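Local coordinates for protein CRISPR-associated endonuclease/helicase Cas3 (PDB 3SK9) that cuts single-stranded DNA through its N-terminal, metal-dependent HD nuclease domain, the part present here, in CRISPR defence against viruses and plasmids, at residues 42-47 with 260-265; 56-61 with 182-187; 107-112 with 139-144; 117-122 with 131-136; 217-222 with 232-237. One frame throughout, in Å; residues are numbered along the deposited sequence. Where two conformers were deposited one is given.

Contact 1: 42-47 with 260-265; sequences RMEPPR and ELFPYI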
# COMPACT_ATOMS: atom_id res chain seq x y z
N ARG A 42 1.05 13.80 -6.49
CA ARG A 42 1.64 15.10 -6.81
C ARG A 42 1.26 15.54 -8.22
O ARG A 42 1.19 16.75 -8.49
CB ARG A 42 3.17 15.08 -6.64
CG ARG A 42 3.59 15.16 -5.16
CD ARG A 42 5.05 14.74 -4.98
NE ARG A 42 5.53 14.90 -3.61
CZ ARG A 42 6.75 14.57 -3.20
NH1 ARG A 42 7.64 14.07 -4.07
NH2 ARG A 42 7.07 14.76 -1.92
N MET A 43 1.01 14.59 -9.11
CA MET A 43 0.64 14.93 -10.49
C MET A 43 -0.87 15.08 -10.69
O MET A 43 -1.31 15.50 -11.78
CB MET A 43 1.10 13.83 -11.43
CG MET A 43 2.59 13.77 -11.71
SD MET A 43 2.92 12.18 -12.53
CE MET A 43 1.40 11.80 -13.36
N GLU A 44 -1.68 14.72 -9.69
CA GLU A 44 -3.15 14.82 -9.83
C GLU A 44 -3.58 16.29 -9.89
O GLU A 44 -2.88 17.18 -9.37
CB GLU A 44 -3.88 14.16 -8.67
CG GLU A 44 -3.73 12.63 -8.64
CD GLU A 44 -4.53 11.92 -9.75
OE1 GLU A 44 -5.61 12.42 -10.12
OE2 GLU A 44 -4.09 10.82 -10.18
N PRO A 45 -4.74 16.56 -10.48
CA PRO A 45 -5.21 17.97 -10.47
C PRO A 45 -5.36 18.56 -9.08
O PRO A 45 -5.62 17.84 -8.12
CB PRO A 45 -6.55 17.92 -11.21
CG PRO A 45 -6.49 16.64 -12.05
CD PRO A 45 -5.60 15.68 -11.28
N PRO A 46 -5.23 19.89 -8.97
CA PRO A 46 -5.44 20.53 -7.67
C PRO A 46 -6.78 20.16 -6.99
O PRO A 46 -6.83 20.04 -5.77
CB PRO A 46 -5.42 22.04 -8.01
CG PRO A 46 -4.71 22.17 -9.30
CD PRO A 46 -4.91 20.87 -10.05
N ARG A 47 -7.87 20.07 -7.76
CA ARG A 47 -9.15 19.66 -7.16
C ARG A 47 -9.01 18.30 -6.47
O ARG A 47 -9.58 18.09 -5.41
CB ARG A 47 -10.24 19.56 -8.21
CG ARG A 47 -11.12 20.78 -8.28
CD ARG A 47 -12.07 20.78 -9.49
NE ARG A 47 -12.63 22.13 -9.61
CZ ARG A 47 -11.94 23.18 -10.05
NH1 ARG A 47 -10.65 23.03 -10.42
NH2 ARG A 47 -12.54 24.37 -10.12
N GLU A 260 -10.51 11.30 -8.95
CA GLU A 260 -9.07 11.27 -9.29
C GLU A 260 -8.92 10.59 -10.64
O GLU A 260 -9.89 9.99 -11.18
CB GLU A 260 -8.22 10.55 -8.21
CG GLU A 260 -8.59 9.07 -8.01
CD GLU A 260 -8.08 8.47 -6.68
OE1 GLU A 260 -7.42 9.17 -5.89
OE2 GLU A 260 -8.32 7.26 -6.40
N LEU A 261 -7.73 10.70 -11.22
CA LEU A 261 -7.51 10.30 -12.61
C LEU A 261 -6.33 9.35 -12.73
O LEU A 261 -5.29 9.54 -12.05
CB LEU A 261 -7.20 11.55 -13.49
CG LEU A 261 -8.31 12.60 -13.51
CD1 LEU A 261 -7.83 13.98 -14.12
CD2 LEU A 261 -9.55 12.08 -14.27
N PHE A 262 -6.44 8.40 -13.66
CA PHE A 262 -5.33 7.51 -13.98
C PHE A 262 -5.29 7.33 -15.50
O PHE A 262 -6.31 7.43 -16.14
CB PHE A 262 -5.58 6.11 -13.34
CG PHE A 262 -5.75 6.17 -11.82
CD1 PHE A 262 -4.66 6.36 -11.00
CD2 PHE A 262 -7.00 6.05 -11.25
CE1 PHE A 262 -4.82 6.44 -9.62
CE2 PHE A 262 -7.14 6.13 -9.86
CZ PHE A 262 -6.05 6.33 -9.07
N PRO A 263 -4.11 7.01 -16.05
CA PRO A 263 -4.10 6.58 -17.46
C PRO A 263 -4.90 5.27 -17.69
O PRO A 263 -4.83 4.30 -16.89
CB PRO A 263 -2.61 6.37 -17.75
CG PRO A 263 -2.01 6.02 -16.40
CD PRO A 263 -2.80 6.85 -15.40
N TYR A 264 -5.70 5.27 -18.76
CA TYR A 264 -6.33 4.06 -19.27
C TYR A 264 -5.38 3.42 -20.28
O TYR A 264 -5.10 3.97 -21.36
CB TYR A 264 -7.70 4.38 -19.88
CG TYR A 264 -8.37 3.21 -20.59
CD1 TYR A 264 -9.01 2.20 -19.87
CD2 TYR A 264 -8.32 3.11 -21.98
CE1 TYR A 264 -9.60 1.13 -20.53
CE2 TYR A 264 -8.92 2.05 -22.64
CZ TYR A 264 -9.56 1.06 -21.91
OH TYR A 264 -10.16 0.02 -22.60
N ILE A 265 -4.88 2.25 -19.91
CA ILE A 265 -3.82 1.56 -20.64
C ILE A 265 -4.42 0.53 -21.60
O ILE A 265 -5.61 0.21 -21.55
CB ILE A 265 -2.82 0.86 -19.65
CG1 ILE A 265 -2.30 1.87 -18.63
CG2 ILE A 265 -1.65 0.21 -20.39
CD1 ILE A 265 -1.33 2.89 -19.20
OXT ILE A 265 -3.72 -0.01 -22.46
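Glu44 and Leu261 bring the two backbones nearest to each other, their CA atoms 6.9 Å apart, where the turn between helices 26-43 and 46-56 passes the strand 260-264. This strand is one arm of an antiparallel beta hairpin with 253-257, and the contact joins the C-terminal hairpin to the turn between the two helices. Pro45 is the N-cap residue, right before helix 46-56, so the meeting falls in the break between two helices.

The Glu44 side chain carries the polar part. A bend at chi2 (-73°) folds CD back; from there the carboxylate oxygens reach the Leu261 backbone. Leu261 N donates to Glu44 OE1 at 2.9 Å, with an N-H...O angle of 158°, meeting that oxygen on its syn side and 20° out of the carboxylate plane. The second oxygen, OE2, comes within 2.6 Å of Leu261 O; two oxygens so close suggest that the buried acid is probably protonated. Glu260, whose OE1 is hydrogen-bonded to Tyr52, lies beside it: its OE1 stands 5.6 Å from Glu44 OE1, and two like charges at this spacing would tend to raise the proton affinity of Glu44. Phe262 meets the ring of Phe208 on helix 196-213. On the apolar side the Pro45 ring and the Leu261 side chain cross at about a right angle, Pro45 CG touching Leu261 CD1 at 3.6 Å.

Contact 2: 56-61 with 182-187; sequences WGLPEE and GAPLPP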
# COMPACT_ATOMS: atom_id res chain seq x y z
N TRP A 56 -9.07 13.86 4.98
CA TRP A 56 -8.32 13.42 6.16
C TRP A 56 -8.06 14.52 7.21
O TRP A 56 -7.42 14.26 8.23
CB TRP A 56 -7.01 12.77 5.70
CG TRP A 56 -7.35 11.60 4.80
CD1 TRP A 56 -7.10 11.47 3.45
CD2 TRP A 56 -8.06 10.42 5.19
NE1 TRP A 56 -7.62 10.27 2.99
CE2 TRP A 56 -8.21 9.61 4.04
CE3 TRP A 56 -8.55 9.95 6.41
CZ2 TRP A 56 -8.86 8.35 4.08
CZ3 TRP A 56 -9.19 8.71 6.45
CH2 TRP A 56 -9.35 7.94 5.30
N GLY A 57 -8.59 15.73 6.97
CA GLY A 57 -8.38 16.84 7.88
C GLY A 57 -6.91 17.19 8.10
O GLY A 57 -6.51 17.57 9.21
N LEU A 58 -6.11 17.09 7.04
CA LEU A 58 -4.68 17.41 7.12
C LEU A 58 -4.32 18.45 6.07
O LEU A 58 -4.95 18.51 5.01
CB LEU A 58 -3.82 16.17 6.88
CG LEU A 58 -3.80 15.06 7.95
CD1 LEU A 58 -3.23 13.73 7.38
CD2 LEU A 58 -2.99 15.54 9.14
N PRO A 59 -3.29 19.27 6.35
CA PRO A 59 -2.69 20.07 5.28
C PRO A 59 -2.36 19.14 4.12
O PRO A 59 -2.02 17.96 4.31
CB PRO A 59 -1.40 20.60 5.91
CG PRO A 59 -1.66 20.59 7.37
CD PRO A 59 -2.51 19.37 7.60
N GLU A 60 -2.48 19.66 2.92
CA GLU A 60 -2.29 18.86 1.73
C GLU A 60 -1.03 17.98 1.75
O GLU A 60 -1.11 16.79 1.43
CB GLU A 60 -2.27 19.78 0.51
CG GLU A 60 -2.50 19.01 -0.76
CD GLU A 60 -2.67 19.92 -1.94
OE1 GLU A 60 -3.75 20.55 -2.05
OE2 GLU A 60 -1.71 19.99 -2.72
N GLU A 61 0.12 18.55 2.11
CA GLU A 61 1.36 17.80 2.13
C GLU A 61 1.31 16.58 3.09
O GLU A 61 1.82 15.51 2.74
CB GLU A 61 2.50 18.73 2.49
CG GLU A 61 3.86 18.06 2.43
CD GLU A 61 4.97 19.07 2.27
OE1 GLU A 61 6.06 18.85 2.85
OE2 GLU A 61 4.75 20.08 1.56
N GLY A 182 7.15 9.78 6.39
CA GLY A 182 6.89 10.94 7.24
C GLY A 182 5.40 11.17 7.38
O GLY A 182 4.96 12.31 7.50
N ALA A 183 4.62 10.09 7.36
CA ALA A 183 3.16 10.16 7.40
C ALA A 183 2.64 10.55 8.78
O ALA A 183 2.97 9.90 9.74
CB ALA A 183 2.59 8.80 7.03
N PRO A 184 1.79 11.59 8.84
CA PRO A 184 1.06 11.94 10.07
C PRO A 184 -0.28 11.16 10.18
O PRO A 184 -0.85 10.77 9.18
CB PRO A 184 0.74 13.42 9.84
CG PRO A 184 0.46 13.47 8.30
CD PRO A 184 1.42 12.46 7.70
N LEU A 185 -0.79 10.98 11.39
CA LEU A 185 -2.14 10.43 11.57
C LEU A 185 -3.18 11.53 11.41
O LEU A 185 -3.00 12.66 11.87
CB LEU A 185 -2.27 9.79 12.96
CG LEU A 185 -3.56 9.00 13.24
CD1 LEU A 185 -3.43 7.60 12.60
CD2 LEU A 185 -3.88 8.92 14.77
N PRO A 186 -4.30 11.21 10.77
CA PRO A 186 -5.39 12.20 10.68
C PRO A 186 -5.97 12.54 12.05
O PRO A 186 -6.06 11.67 12.90
CB PRO A 186 -6.46 11.48 9.85
CG PRO A 186 -5.66 10.48 9.04
CD PRO A 186 -4.54 10.03 9.94
N PRO A 187 -6.39 13.79 12.26
CA PRO A 187 -7.04 14.19 13.52
C PRO A 187 -8.38 13.48 13.75
O PRO A 187 -8.98 13.01 12.76
CB PRO A 187 -7.26 15.70 13.34
CG PRO A 187 -6.34 16.11 12.25
CD PRO A 187 -6.22 14.92 11.33
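Trp56 and Pro186 form the tight, buried end of this contact, their CA atoms 5.5 Å apart and their side chains side by side, pointing the same way. Pro186 CG lies 3.9 Å from Trp56 CE3, on the six-membered part of the indole, while Pro186 CB approaches the carbonyl oxygen Trp56 O at 3.4 Å. Trp66 of helix 60-71 meets the Trp56 ring edge-to-face and also touches Pro186, which buries this end within the HD domain.

Leu58 continues the apolar strip. Its two methyls divide the work: CD1 reaches Pro184 CG at 3.8 Å, and CD2 lies 4.0 Å from Pro187 CD. With CG anti to the carbonyl carbon (chi1 -70°), the branch point lies 4.2 Å from Pro187 CD.

The solvent side is made by Gly57 and Pro187, both exposed. Gly57, at positive phi just after helix 46-56, offers only backbone, and its carbonyl O meets Pro187 CG at 3.4 Å; Leu185 directs its CB away from the contact. The proline-rich segment itself follows helix 165-181, which Gly182 closes as the C-prime residue of a Schellman motif.

Pro184, Pro186 and Pro187 lack a backbone N-H, and what joins segment 182-187 to the turn between helices 46-56 and 60-71 is apolar contact and shape rather than directed bonds.

Contact 3: 107-112 with 139-144; sequences WVAHGV and LGAHHG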
# COMPACT_ATOMS: atom_id res chain seq x y z
N TRP A 107 -6.32 -22.33 0.51
CA TRP A 107 -5.78 -21.11 -0.12
C TRP A 107 -6.71 -19.90 -0.01
O TRP A 107 -7.94 -19.98 -0.19
CB TRP A 107 -5.46 -21.34 -1.60
CG TRP A 107 -5.08 -20.06 -2.31
CD1 TRP A 107 -5.91 -19.23 -3.00
CD2 TRP A 107 -3.77 -19.46 -2.37
NE1 TRP A 107 -5.20 -18.16 -3.49
CE2 TRP A 107 -3.89 -18.28 -3.11
CE3 TRP A 107 -2.51 -19.82 -1.86
CZ2 TRP A 107 -2.81 -17.44 -3.37
CZ3 TRP A 107 -1.43 -18.99 -2.12
CH2 TRP A 107 -1.59 -17.81 -2.87
N VAL A 108 -6.11 -18.76 0.22
CA VAL A 108 -6.85 -17.53 0.36
C VAL A 108 -5.88 -16.47 -0.17
O VAL A 108 -4.66 -16.61 -0.00
CB VAL A 108 -7.24 -17.35 1.84
CG1 VAL A 108 -6.02 -17.38 2.67
CG2 VAL A 108 -8.01 -16.08 2.06
N ALA A 109 -6.41 -15.45 -0.86
CA ALA A 109 -5.57 -14.46 -1.54
C ALA A 109 -4.85 -13.65 -0.48
O ALA A 109 -5.40 -13.48 0.61
CB ALA A 109 -6.44 -13.53 -2.41
N HIS A 110 -3.64 -13.14 -0.77
CA HIS A 110 -2.93 -12.37 0.25
C HIS A 110 -3.70 -11.12 0.68
O HIS A 110 -3.54 -10.67 1.81
CB HIS A 110 -1.50 -11.98 -0.19
CG HIS A 110 -1.44 -10.95 -1.27
ND1 HIS A 110 -1.44 -11.27 -2.61
CD2 HIS A 110 -1.38 -9.60 -1.20
CE1 HIS A 110 -1.39 -10.16 -3.33
NE2 HIS A 110 -1.33 -9.13 -2.50
N GLY A 111 -4.58 -10.59 -0.18
CA GLY A 111 -5.34 -9.39 0.18
C GLY A 111 -6.31 -9.58 1.34
O GLY A 111 -6.60 -8.63 2.09
N VAL A 112 -6.75 -10.83 1.54
CA VAL A 112 -7.58 -11.16 2.69
C VAL A 112 -6.75 -10.97 3.96
O VAL A 112 -7.22 -10.40 4.97
CB VAL A 112 -8.10 -12.61 2.62
CG1 VAL A 112 -8.86 -12.99 3.89
CG2 VAL A 112 -8.99 -12.82 1.40
N LEU A 139 -7.89 -1.78 0.93
CA LEU A 139 -6.55 -2.27 0.59
C LEU A 139 -6.52 -3.78 0.48
O LEU A 139 -5.47 -4.34 0.32
CB LEU A 139 -5.54 -1.80 1.68
CG LEU A 139 -5.55 -0.23 1.71
CD1 LEU A 139 -4.96 0.33 2.99
CD2 LEU A 139 -4.80 0.32 0.48
N GLY A 140 -7.70 -4.42 0.51
CA GLY A 140 -7.77 -5.88 0.53
C GLY A 140 -7.86 -6.54 -0.84
O GLY A 140 -7.44 -5.97 -1.85
N ALA A 141 -8.40 -7.76 -0.85
CA ALA A 141 -8.42 -8.61 -2.06
C ALA A 141 -9.49 -8.32 -3.09
O ALA A 141 -9.41 -8.87 -4.20
CB ALA A 141 -8.55 -10.11 -1.62
N HIS A 142 -10.53 -7.53 -2.77
CA HIS A 142 -11.65 -7.48 -3.68
C HIS A 142 -12.04 -6.04 -3.97
O HIS A 142 -13.19 -5.69 -3.91
CB HIS A 142 -12.86 -8.24 -3.10
CG HIS A 142 -12.49 -9.60 -2.59
ND1 HIS A 142 -12.08 -10.63 -3.42
CD2 HIS A 142 -12.45 -10.10 -1.33
CE1 HIS A 142 -11.83 -11.71 -2.70
NE2 HIS A 142 -12.05 -11.42 -1.43
N HIS A 143 -11.02 -5.22 -4.21
CA HIS A 143 -11.24 -3.85 -4.69
C HIS A 143 -12.26 -3.11 -3.85
O HIS A 143 -13.23 -2.53 -4.36
CB HIS A 143 -11.60 -3.89 -6.15
CG HIS A 143 -10.57 -4.62 -6.96
ND1 HIS A 143 -9.32 -4.10 -7.20
CD2 HIS A 143 -10.59 -5.85 -7.52
CE1 HIS A 143 -8.61 -4.96 -7.90
NE2 HIS A 143 -9.36 -6.03 -8.11
N GLY A 144 -12.00 -3.14 -2.55
CA GLY A 144 -12.75 -2.40 -1.57
C GLY A 144 -13.92 -3.15 -0.96
O GLY A 144 -14.47 -2.70 0.02
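Val112 CG2 approaches the His142 ring obliquely, 4.4 Å from His142 NE2, and Ala141 CB sits over one face of that imidazole, 3.7 Å above the plane and over its centre. The same methyl packs against segment 107-112. His142 NE2 is hydrogen-bonded to Glu151 on helix 149-161, which probably helps to set the rotation of the imidazole.

On its other contacts Ala141 CB lies 3.7 Å from Val112 N and 4.1 Å from both Ala109 CB and Val112 CG2. In the valine CG2, anti to the carbonyl carbon, is the branch that touches the alanine methyl.

The backbones come very near, with Gly111 CA and Ala141 CA just 3.9 Å apart. Gly111 has no CB in the direction of Ala141 CA and Gly140 C, which is compatible with so close an approach. Gly140 CA adds a C-H...O contact to Gly111 O at 3.4 Å.

Next to Gly111 stands His110, and its NE2 is hydrogen-bonded to Asp75 OD1, of a metal-binding residue, while Gly140 lies about 6 Å from the side chain of His74, another. A close glycine-alanine seam thus joins the start of helix 110-124 to the loop after helix 129-138 beside the metal-binding residues of the HD nuclease fold.

Contact 4: 117-122 with 131-136; sequences FLRRLL and AANDLA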
# COMPACT_ATOMS: atom_id res chain seq x y z
N PHE A 117 -5.01 -7.92 8.82
CA PHE A 117 -3.89 -7.31 9.53
C PHE A 117 -4.17 -5.83 9.74
O PHE A 117 -3.94 -5.30 10.83
CB PHE A 117 -2.56 -7.45 8.75
CG PHE A 117 -2.11 -8.89 8.54
CD1 PHE A 117 -2.61 -9.92 9.32
CD2 PHE A 117 -1.15 -9.19 7.59
CE1 PHE A 117 -2.17 -11.22 9.13
CE2 PHE A 117 -0.70 -10.50 7.42
CZ PHE A 117 -1.21 -11.49 8.17
N LEU A 118 -4.69 -5.17 8.71
CA LEU A 118 -4.85 -3.72 8.78
C LEU A 118 -5.99 -3.34 9.73
O LEU A 118 -5.93 -2.24 10.31
CB LEU A 118 -5.05 -3.10 7.39
CG LEU A 118 -3.79 -3.10 6.51
CD1 LEU A 118 -4.04 -2.35 5.15
CD2 LEU A 118 -2.64 -2.42 7.26
N ARG A 119 -7.02 -4.20 9.87
CA ARG A 119 -8.11 -3.92 10.80
C ARG A 119 -7.51 -3.72 12.19
O ARG A 119 -7.89 -2.81 12.93
CB ARG A 119 -9.16 -5.05 10.84
CG ARG A 119 -10.13 -5.02 9.62
CD ARG A 119 -11.07 -6.25 9.61
NE ARG A 119 -11.97 -6.30 10.76
CZ ARG A 119 -13.24 -5.90 10.75
NH1 ARG A 119 -13.80 -5.40 9.64
NH2 ARG A 119 -13.98 -6.01 11.87
N ARG A 120 -6.57 -4.58 12.55
CA ARG A 120 -5.90 -4.46 13.85
C ARG A 120 -4.87 -3.32 13.90
O ARG A 120 -4.86 -2.51 14.82
CB ARG A 120 -5.19 -5.78 14.13
CG ARG A 120 -4.70 -5.99 15.54
CD ARG A 120 -4.76 -7.46 15.92
NE ARG A 120 -6.13 -7.99 15.91
CZ ARG A 120 -6.45 -9.27 16.12
NH1 ARG A 120 -5.50 -10.17 16.35
NH2 ARG A 120 -7.73 -9.65 16.09
N LEU A 121 -4.00 -3.28 12.90
CA LEU A 121 -2.83 -2.44 12.93
C LEU A 121 -3.17 -0.97 12.81
O LEU A 121 -2.52 -0.13 13.45
CB LEU A 121 -1.88 -2.84 11.80
CG LEU A 121 -0.84 -3.88 12.20
CD1 LEU A 121 -1.41 -5.06 12.98
CD2 LEU A 121 -0.16 -4.35 10.91
N LEU A 122 -4.17 -0.63 11.99
CA LEU A 122 -4.57 0.78 11.82
C LEU A 122 -5.27 1.29 13.11
O LEU A 122 -5.14 2.46 13.48
CB LEU A 122 -5.48 0.96 10.58
CG LEU A 122 -4.79 0.74 9.22
CD1 LEU A 122 -5.83 0.90 8.10
CD2 LEU A 122 -3.56 1.65 8.94
N ALA A 131 -13.27 3.85 10.45
CA ALA A 131 -12.31 4.24 9.42
C ALA A 131 -11.27 3.15 9.18
O ALA A 131 -10.93 2.84 8.04
CB ALA A 131 -11.61 5.53 9.79
N ALA A 132 -10.76 2.54 10.25
CA ALA A 132 -9.81 1.44 10.09
C ALA A 132 -10.42 0.26 9.31
O ALA A 132 -9.80 -0.28 8.40
CB ALA A 132 -9.31 0.95 11.49
N ASN A 133 -11.64 -0.12 9.66
CA ASN A 133 -12.25 -1.28 9.04
C ASN A 133 -12.47 -1.00 7.52
O ASN A 133 -12.25 -1.88 6.67
CB ASN A 133 -13.60 -1.61 9.70
CG ASN A 133 -13.46 -2.29 11.04
OD1 ASN A 133 -12.39 -2.79 11.39
ND2 ASN A 133 -14.57 -2.32 11.80
N ASP A 134 -12.93 0.19 7.19
CA ASP A 134 -13.17 0.50 5.77
C ASP A 134 -11.89 0.61 4.99
O ASP A 134 -11.83 0.16 3.87
CB ASP A 134 -13.94 1.79 5.61
CG ASP A 134 -15.39 1.65 6.06
OD1 ASP A 134 -15.91 0.51 6.12
OD2 ASP A 134 -16.01 2.68 6.36
N LEU A 135 -10.87 1.23 5.56
CA LEU A 135 -9.61 1.34 4.81
C LEU A 135 -8.98 -0.04 4.66
O LEU A 135 -8.36 -0.36 3.64
CB LEU A 135 -8.59 2.23 5.55
CG LEU A 135 -8.86 3.75 5.40
CD1 LEU A 135 -8.04 4.56 6.43
CD2 LEU A 135 -8.53 4.19 3.97
N ALA A 136 -9.17 -0.88 5.66
CA ALA A 136 -8.60 -2.24 5.57
C ALA A 136 -9.21 -3.00 4.36
O ALA A 136 -8.49 -3.68 3.60
CB ALA A 136 -8.89 -2.98 6.86
O HOH W 1 -12.84 -4.60 7.03
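Leu118 and Ala136, Arg119 and Asn133, and Leu122 and Ala132 are the pairs whose CA atoms come nearest in an antiparallel helical hairpin of the HD domain, formed by helices 110-124 and 129-138. The axes of the two segments approach to 8.2 Å, at 146° between their directions.

Small residues account for the apolar part and let the helices lie close. Ala136 CB meets Leu118 CB at 3.9 Å, and Ala132 CB does the same with Leu122 CB. Leu122 CD1 reaches past them to Leu135 CB at 4.0 Å, the two leucines crossing at about a right angle on the buried side, where Leu70 of helix 60-71 packs against both.

Stacking dominates the partly exposed side. Arg119 bends at CD (chi3 64°), and its guanidinium lies over the Asn133 amide with the planes 9° apart. Asn133 OD1, which is hydrogen-bonded to Lys123 NZ, stands 3.3 Å above the guanidinium centre.

Water provides the polar bridge: at the guanidinium edge, in its plane, one molecule accepts from Arg119 NH1 at 2.9 Å and donates to Asn133 O at 2.8 Å.

Contact 5: 217-222 with 232-237; sequences SLFPYG and KEALRL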
# COMPACT_ATOMS: atom_id res chain seq x y z
N SER A 217 10.22 -4.29 -14.83
CA SER A 217 10.84 -3.46 -15.85
C SER A 217 10.87 -2.00 -15.41
O SER A 217 11.68 -1.23 -15.89
CB SER A 217 10.15 -3.63 -17.21
OG SER A 217 8.89 -2.96 -17.24
N LEU A 218 9.96 -1.63 -14.51
CA LEU A 218 9.87 -0.25 -14.01
C LEU A 218 10.61 -0.12 -12.66
O LEU A 218 11.22 0.93 -12.34
CB LEU A 218 8.38 0.12 -13.81
CG LEU A 218 7.60 0.11 -15.15
CD1 LEU A 218 6.12 0.42 -14.94
CD2 LEU A 218 8.27 1.08 -16.15
N PHE A 219 10.53 -1.20 -11.87
CA PHE A 219 11.04 -1.23 -10.50
C PHE A 219 11.87 -2.50 -10.36
O PHE A 219 11.43 -3.51 -9.82
CB PHE A 219 9.86 -1.20 -9.50
CG PHE A 219 9.37 0.20 -9.23
CD1 PHE A 219 8.34 0.77 -9.98
CD2 PHE A 219 9.99 0.95 -8.24
CE1 PHE A 219 7.94 2.13 -9.73
CE2 PHE A 219 9.62 2.28 -8.01
CZ PHE A 219 8.60 2.86 -8.72
N PRO A 220 13.12 -2.43 -10.81
CA PRO A 220 13.96 -3.64 -10.86
C PRO A 220 14.21 -4.29 -9.50
O PRO A 220 14.31 -3.61 -8.47
CB PRO A 220 15.30 -3.12 -11.42
CG PRO A 220 15.02 -1.75 -12.01
CD PRO A 220 13.86 -1.21 -11.21
N TYR A 221 14.32 -5.62 -9.51
CA TYR A 221 14.61 -6.37 -8.28
C TYR A 221 16.07 -6.17 -7.91
O TYR A 221 16.89 -5.94 -8.81
CB TYR A 221 14.36 -7.87 -8.47
CG TYR A 221 12.96 -8.24 -8.90
CD1 TYR A 221 11.82 -7.58 -8.39
CD2 TYR A 221 12.75 -9.26 -9.82
CE1 TYR A 221 10.53 -7.94 -8.78
CE2 TYR A 221 11.45 -9.63 -10.21
CZ TYR A 221 10.35 -8.97 -9.68
OH TYR A 221 9.07 -9.33 -10.07
N GLY A 222 16.38 -6.19 -6.61
CA GLY A 222 17.76 -6.17 -6.14
C GLY A 222 18.21 -4.87 -5.49
O GLY A 222 19.42 -4.67 -5.23
N LYS A 232 14.52 7.95 -2.17
CA LYS A 232 14.84 8.93 -3.24
C LYS A 232 14.97 8.26 -4.58
O LYS A 232 14.48 8.78 -5.58
CB LYS A 232 16.15 9.70 -2.96
CG LYS A 232 16.08 10.63 -1.78
CD LYS A 232 17.36 11.46 -1.66
CE LYS A 232 17.70 11.78 -0.20
NZ LYS A 232 18.09 10.56 0.57
N GLU A 233 15.60 7.09 -4.60
CA GLU A 233 15.75 6.32 -5.82
C GLU A 233 14.40 5.75 -6.27
O GLU A 233 14.11 5.75 -7.46
CB GLU A 233 16.78 5.18 -5.67
CG GLU A 233 16.99 4.36 -6.92
CD GLU A 233 17.50 5.24 -8.08
OE1 GLU A 233 18.06 6.33 -7.81
OE2 GLU A 233 17.32 4.83 -9.25
N ALA A 234 13.60 5.21 -5.35
CA ALA A 234 12.25 4.75 -5.71
C ALA A 234 11.35 5.90 -6.27
O ALA A 234 10.57 5.68 -7.17
CB ALA A 234 11.57 4.07 -4.47
N LEU A 235 11.47 7.12 -5.73
CA LEU A 235 10.71 8.27 -6.27
C LEU A 235 11.16 8.61 -7.72
O LEU A 235 10.35 8.94 -8.58
CB LEU A 235 10.86 9.47 -5.33
CG LEU A 235 9.95 9.33 -4.11
CD1 LEU A 235 10.35 10.30 -2.97
CD2 LEU A 235 8.44 9.49 -4.49
N ARG A 236 12.46 8.50 -7.98
CA ARG A 236 12.96 8.76 -9.33
C ARG A 236 12.42 7.71 -10.28
O ARG A 236 11.99 8.01 -11.38
CB ARG A 236 14.49 8.72 -9.32
CG ARG A 236 15.13 9.18 -10.64
CD ARG A 236 16.66 8.89 -10.66
NE ARG A 236 16.90 7.45 -10.76
CZ ARG A 236 16.72 6.74 -11.87
NH1 ARG A 236 16.31 7.36 -12.98
NH2 ARG A 236 16.94 5.44 -11.89
N LEU A 237 12.43 6.44 -9.85
CA LEU A 237 11.93 5.37 -10.69
C LEU A 237 10.43 5.56 -10.93
O LEU A 237 9.91 5.26 -12.01
CB LEU A 237 12.18 4.01 -10.01
CG LEU A 237 13.64 3.53 -9.93
CD1 LEU A 237 13.65 2.28 -9.00
CD2 LEU A 237 14.13 3.16 -11.32
O HOH W 2 10.89 3.29 -13.76
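Phe219 and Leu237 both place CG anti to the carbonyl carbon, beside the backbone N (chi1 -84° and -71°), and a phenylalanine chi2 of 91° sets the turn of the ring, which crosses the leucine obliquely. Phe219 CE2 lies 3.7 Å from Leu237 CB. The same ring corner is 3.6 Å from Ala234 O, which sits at the ring edge, near its plane, where the aromatic C-H bonds carry slight positive charge.

The leucine methyls serve different partners. Leu237 CD1 meets Pro220 CD tip to tip at 4.1 Å and also touches Phe219 CD2, whereas CD2 lies 3.8 Å from the carbonyl oxygen Leu218 O.

This packing lays the loop that follows helix 196-213 against helix 230-246 of the HD domain. Phe219 packs between helix 230-246 and helix 26-43, touching Asp32 and Val36, and its side chain stands about 7 Å from that of the metal-binding His29.

One water bridges the segments, donating to Leu218 O and to Leu237 O, each at 2.8 Å. On the exposed side of the helix, Arg236 grips Glu233 side-on through NE and NH2, both to OE2. The NH2 bond, 2.7 Å to Glu233 OE2, uses the syn lone pair and lies in the guanidinium plane, while Arg236 NH1 forms a salt bridge with Glu240.

From the N terminus, contact 1 opens first, at the turn after helix 26-43, and closes last, at the C-terminal hairpin, so its loop encloses all the others. Contact 2 opens at the end of helix 46-56 and closes after helix 165-181; within it lies contact 3, which in turn encloses contact 4, the short hairpin of helices 110-124 and 129-138. Contact 5 follows in series, tying the loop after helix 196-213 to helix 230-246. None of the loops cross. Contacts 3 and 4 share helix 110-124 and touch through Leu139 and Leu118, while Trp56 of contact 2 packs on Leu135 of contact 4, making these three continuous.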